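Local coordinates for extracellular solute-binding protein, family 1 (Bifidobacterium longum subsp. infantis, PDB 6FTH), which probably captures human milk oligosaccharides outside the cell and delivers them to an ABC transporter for uptake, at residues 36-41 against 406-411. Numbering follows the deposited sequence.
Sequences KRPATD and ADRFSG
Arg-37 and Arg-408 lie against each other, with the Asp-407 carboxylate bonded to both in a salt-bridge network. The contact joins two loops beside a four-stranded mixed sheet, probably in one lobe of the two-lobed solute-binding fold. Arg-37 opens a type II beta turn that ends at Thr-40, just after strand 29-36 of that sheet. Arg-408 and Asp-407 form a short 3-10 segment in the loop between helix 390-398 and strand 418-420. The two arginine side chains cross at about a right angle. CG of Arg-37 sits over one face of the Arg-408 guanidinium, 3.6 Å from its CZ and offset toward the rim. This CG is anti to the backbone N (chi1 -172°), which brings it over Arg-408; the chain then runs extended to NE. Arg-37 CD packs on CB of Ala-406 at 3.8 Å. Arg-37 NE then donates to OD1 of Asp-407 over 2.8 Å. OD1 lies in the guanidinium plane, while the carboxylate is turned almost perpendicular to it. NH1 of Arg-37 turns back to Pro-38 O at 2.9 Å, a bond inside the turn. Arg-408 NE forms a salt bridge with Glu-67. The like charges approach to 3.9 Å between Arg-37 NE and Arg-408 NH1, and the Asp-407 carboxylate, with Glu-67 on Arg-408, probably offsets their repulsion. Asp-407 OD2 receives Arg-408 NH1 at 2.8 Å through its syn lone pair.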
ATOM      1  N   LYS A  36      -0.832  14.445  -9.541  1.00 15.26           N
ATOM      2  CA  LYS A  36      -0.888  13.499 -10.646  1.00 14.74           C
ATOM      3  C   LYS A  36       0.028  12.290 -10.457  1.00 17.53           C
ATOM      4  O   LYS A  36       1.178  12.403 -10.011  1.00 16.75           O
ATOM      5  CB  LYS A  36      -0.500  14.199 -11.951  1.00 17.25           C
ATOM      6  CG  LYS A  36      -1.448  15.303 -12.405  1.00 15.82           C
ATOM      7  CD  LYS A  36      -2.836  14.827 -12.905  1.00 18.40           C
ATOM      8  CE  LYS A  36      -2.766  13.991 -14.174  1.00 17.89           C
ATOM      9  NZ  LYS A  36      -1.964  14.712 -15.237  1.00 18.47           N
ATOM     10  N   ARG A  37      -0.482  11.129 -10.848  1.00 15.92           N
ATOM     11  CA  ARG A  37       0.351   9.950 -10.983  1.00 15.98           C
ATOM     12  C   ARG A  37       1.377  10.175 -12.094  1.00 16.84           C
ATOM     13  O   ARG A  37       1.089  10.847 -13.090  1.00 15.73           O
ATOM     14  CB  ARG A  37      -0.526   8.783 -11.407  1.00 17.16           C
ATOM     15  CG  ARG A  37       0.124   7.428 -11.409  1.00 16.45           C
ATOM     16  CD  ARG A  37      -0.788   6.476 -12.126  1.00 16.41           C
ATOM     17  NE  ARG A  37      -0.336   5.098 -12.095  1.00 19.65           N
ATOM     18  CZ  ARG A  37       0.559   4.573 -12.929  1.00 22.79           C
ATOM     19  NH1 ARG A  37       1.157   5.320 -13.857  1.00 23.99           N
ATOM     20  NH2 ARG A  37       0.874   3.289 -12.834  1.00 28.16           N
ATOM     21  N   PRO A  38       2.566   9.600 -11.973  1.00 16.60           N
ATOM     22  CA  PRO A  38       3.465   9.586 -13.127  1.00 18.44           C
ATOM     23  C   PRO A  38       2.807   8.908 -14.321  1.00 19.35           C
ATOM     24  O   PRO A  38       1.891   8.089 -14.180  1.00 19.15           O
ATOM     25  CB  PRO A  38       4.676   8.787 -12.628  1.00 22.81           C
ATOM     26  CG  PRO A  38       4.673   8.972 -11.155  1.00 21.28           C
ATOM     27  CD  PRO A  38       3.201   9.046 -10.765  1.00 18.69           C
ATOM     28  N   ALA A  39       3.267   9.283 -15.512  1.00 19.18           N
ATOM     29  CA  ALA A  39       2.916   8.634 -16.778  1.00 17.49           C
ATOM     30  C   ALA A  39       1.533   9.005 -17.284  1.00 18.99           C
ATOM     31  O   ALA A  39       1.056   8.373 -18.245  1.00 17.96           O
ATOM     32  CB  ALA A  39       3.017   7.103 -16.723  1.00 20.20           C
ATOM     33  N   THR A  40       0.887  10.004 -16.698  1.00 17.40           N
ATOM     34  CA  THR A  40      -0.419  10.478 -17.125  1.00 18.02           C
ATOM     35  C   THR A  40      -0.288  11.680 -18.058  1.00 19.58           C
ATOM     36  O   THR A  40       0.630  12.507 -17.914  1.00 19.25           O
ATOM     37  CB  THR A  40      -1.277  10.827 -15.902  1.00 17.39           C
ATOM     38  OG1 THR A  40      -0.571  11.744 -15.046  1.00 18.59           O
ATOM     39  CG2 THR A  40      -1.635   9.587 -15.119  1.00 19.04           C
ATOM     40  N   ASP A  41      -1.190  11.750 -19.035  1.00 17.28           N
ATOM     41  CA  ASP A  41      -1.358  12.931 -19.870  1.00 18.76           C
ATOM     42  C   ASP A  41      -1.883  14.079 -19.017  1.00 19.00           C
ATOM     43  O   ASP A  41      -2.274  13.913 -17.849  1.00 17.59           O
ATOM     44  CB  ASP A  41      -2.351  12.634 -21.005  1.00 17.51           C
ATOM     45  CG  ASP A  41      -2.192  13.555 -22.216  1.00 22.63           C
ATOM     46  OD1 ASP A  41      -1.475  14.578 -22.137  1.00 23.42           O
ATOM     47  OD2 ASP A  41      -2.801  13.236 -23.263  1.00 24.48           O
ATOM     48  N   ALA A 406      -5.834   6.835 -13.284  1.00 14.50           N
ATOM     49  CA  ALA A 406      -5.446   5.455 -12.900  1.00 15.67           C
ATOM     50  C   ALA A 406      -5.678   5.263 -11.397  1.00 14.32           C
ATOM     51  O   ALA A 406      -6.693   5.755 -10.869  1.00 15.21           O
ATOM     52  CB  ALA A 406      -4.065   5.127 -13.404  1.00 16.07           C
ATOM     53  N   ASP A 407      -4.763   4.572 -10.713  1.00 12.98           N
ATOM     54  CA  ASP A 407      -4.971   4.242  -9.312  1.00 14.20           C
ATOM     55  C   ASP A 407      -4.962   5.467  -8.407  1.00 14.09           C
ATOM     56  O   ASP A 407      -5.382   5.359  -7.256  1.00 14.24           O
ATOM     57  CB  ASP A 407      -3.922   3.226  -8.859  1.00 15.48           C
ATOM     58  CG  ASP A 407      -2.521   3.756  -8.984  1.00 18.63           C
ATOM     59  OD1 ASP A 407      -2.096   4.043 -10.119  1.00 19.58           O
ATOM     60  OD2 ASP A 407      -1.888   3.960  -7.936  1.00 26.51           O
ATOM     61  N   ARG A 408      -4.525   6.623  -8.895  1.00 13.45           N
ATOM     62  CA  ARG A 408      -4.568   7.850  -8.120  1.00 12.87           C
ATOM     63  C   ARG A 408      -5.934   8.560  -8.176  1.00 13.03           C
ATOM     64  O   ARG A 408      -6.078   9.645  -7.623  1.00 13.84           O
ATOM     65  CB  ARG A 408      -3.473   8.805  -8.611  1.00 14.16           C
ATOM     66  CG  ARG A 408      -2.143   8.691  -7.901  1.00 15.37           C
ATOM     67  CD  ARG A 408      -1.476   7.328  -8.033  1.00 15.58           C
ATOM     68  NE  ARG A 408      -0.029   7.469  -7.788  1.00 14.92           N
ATOM     69  CZ  ARG A 408       0.878   6.508  -7.963  1.00 24.56           C
ATOM     70  NH1 ARG A 408       0.520   5.292  -8.344  1.00 20.89           N
ATOM     71  NH2 ARG A 408       2.166   6.775  -7.756  1.00 19.47           N
ATOM     72  N   PHE A 409      -6.941   7.954  -8.808  1.00 11.91           N
ATOM     73  CA  PHE A 409      -8.211   8.610  -9.085  1.00 12.53           C
ATOM     74  C   PHE A 409      -9.042   8.902  -7.836  1.00 13.23           C
ATOM     75  O   PHE A 409      -8.787   8.421  -6.721  1.00 12.12           O
ATOM     76  CB  PHE A 409      -9.051   7.805 -10.088  1.00 12.51           C
ATOM     77  CG  PHE A 409      -9.826   6.614  -9.496  1.00 11.78           C
ATOM     78  CD1 PHE A 409      -9.264   5.763  -8.550  1.00 13.49           C
ATOM     79  CD2 PHE A 409     -11.091   6.336  -9.952  1.00 12.92           C
ATOM     80  CE1 PHE A 409      -9.993   4.672  -8.055  1.00 13.92           C
ATOM     81  CE2 PHE A 409     -11.816   5.261  -9.460  1.00 14.74           C
ATOM     82  CZ  PHE A 409     -11.266   4.432  -8.533  1.00 13.34           C
ATOM     83  N   SER A 410     -10.074   9.711  -8.065  1.00 11.15           N
ATOM     84  CA  SER A 410     -11.006  10.189  -7.045  1.00 12.47           C
ATOM     85  C   SER A 410     -12.381   9.636  -7.421  1.00 12.35           C
ATOM     86  O   SER A 410     -13.181  10.313  -8.077  1.00 13.05           O
ATOM     87  CB  SER A 410     -11.034  11.697  -7.006  1.00 13.51           C
ATOM     88  OG  SER A 410      -9.735  12.181  -6.762  1.00 13.08           O
ATOM     89  N   GLY A 411     -12.670   8.424  -6.971  1.00 11.54           N
ATOM     90  CA  GLY A 411     -13.903   7.760  -7.350  1.00 10.98           C
ATOM     91  C   GLY A 411     -13.954   6.383  -6.731  1.00 10.94           C
ATOM     92  O   GLY A 411     -13.163   6.062  -5.844  1.00 13.47           O
TER
HETATM   93  O   HOH W   1       0.042   1.586 -10.260  1.00 42.91           O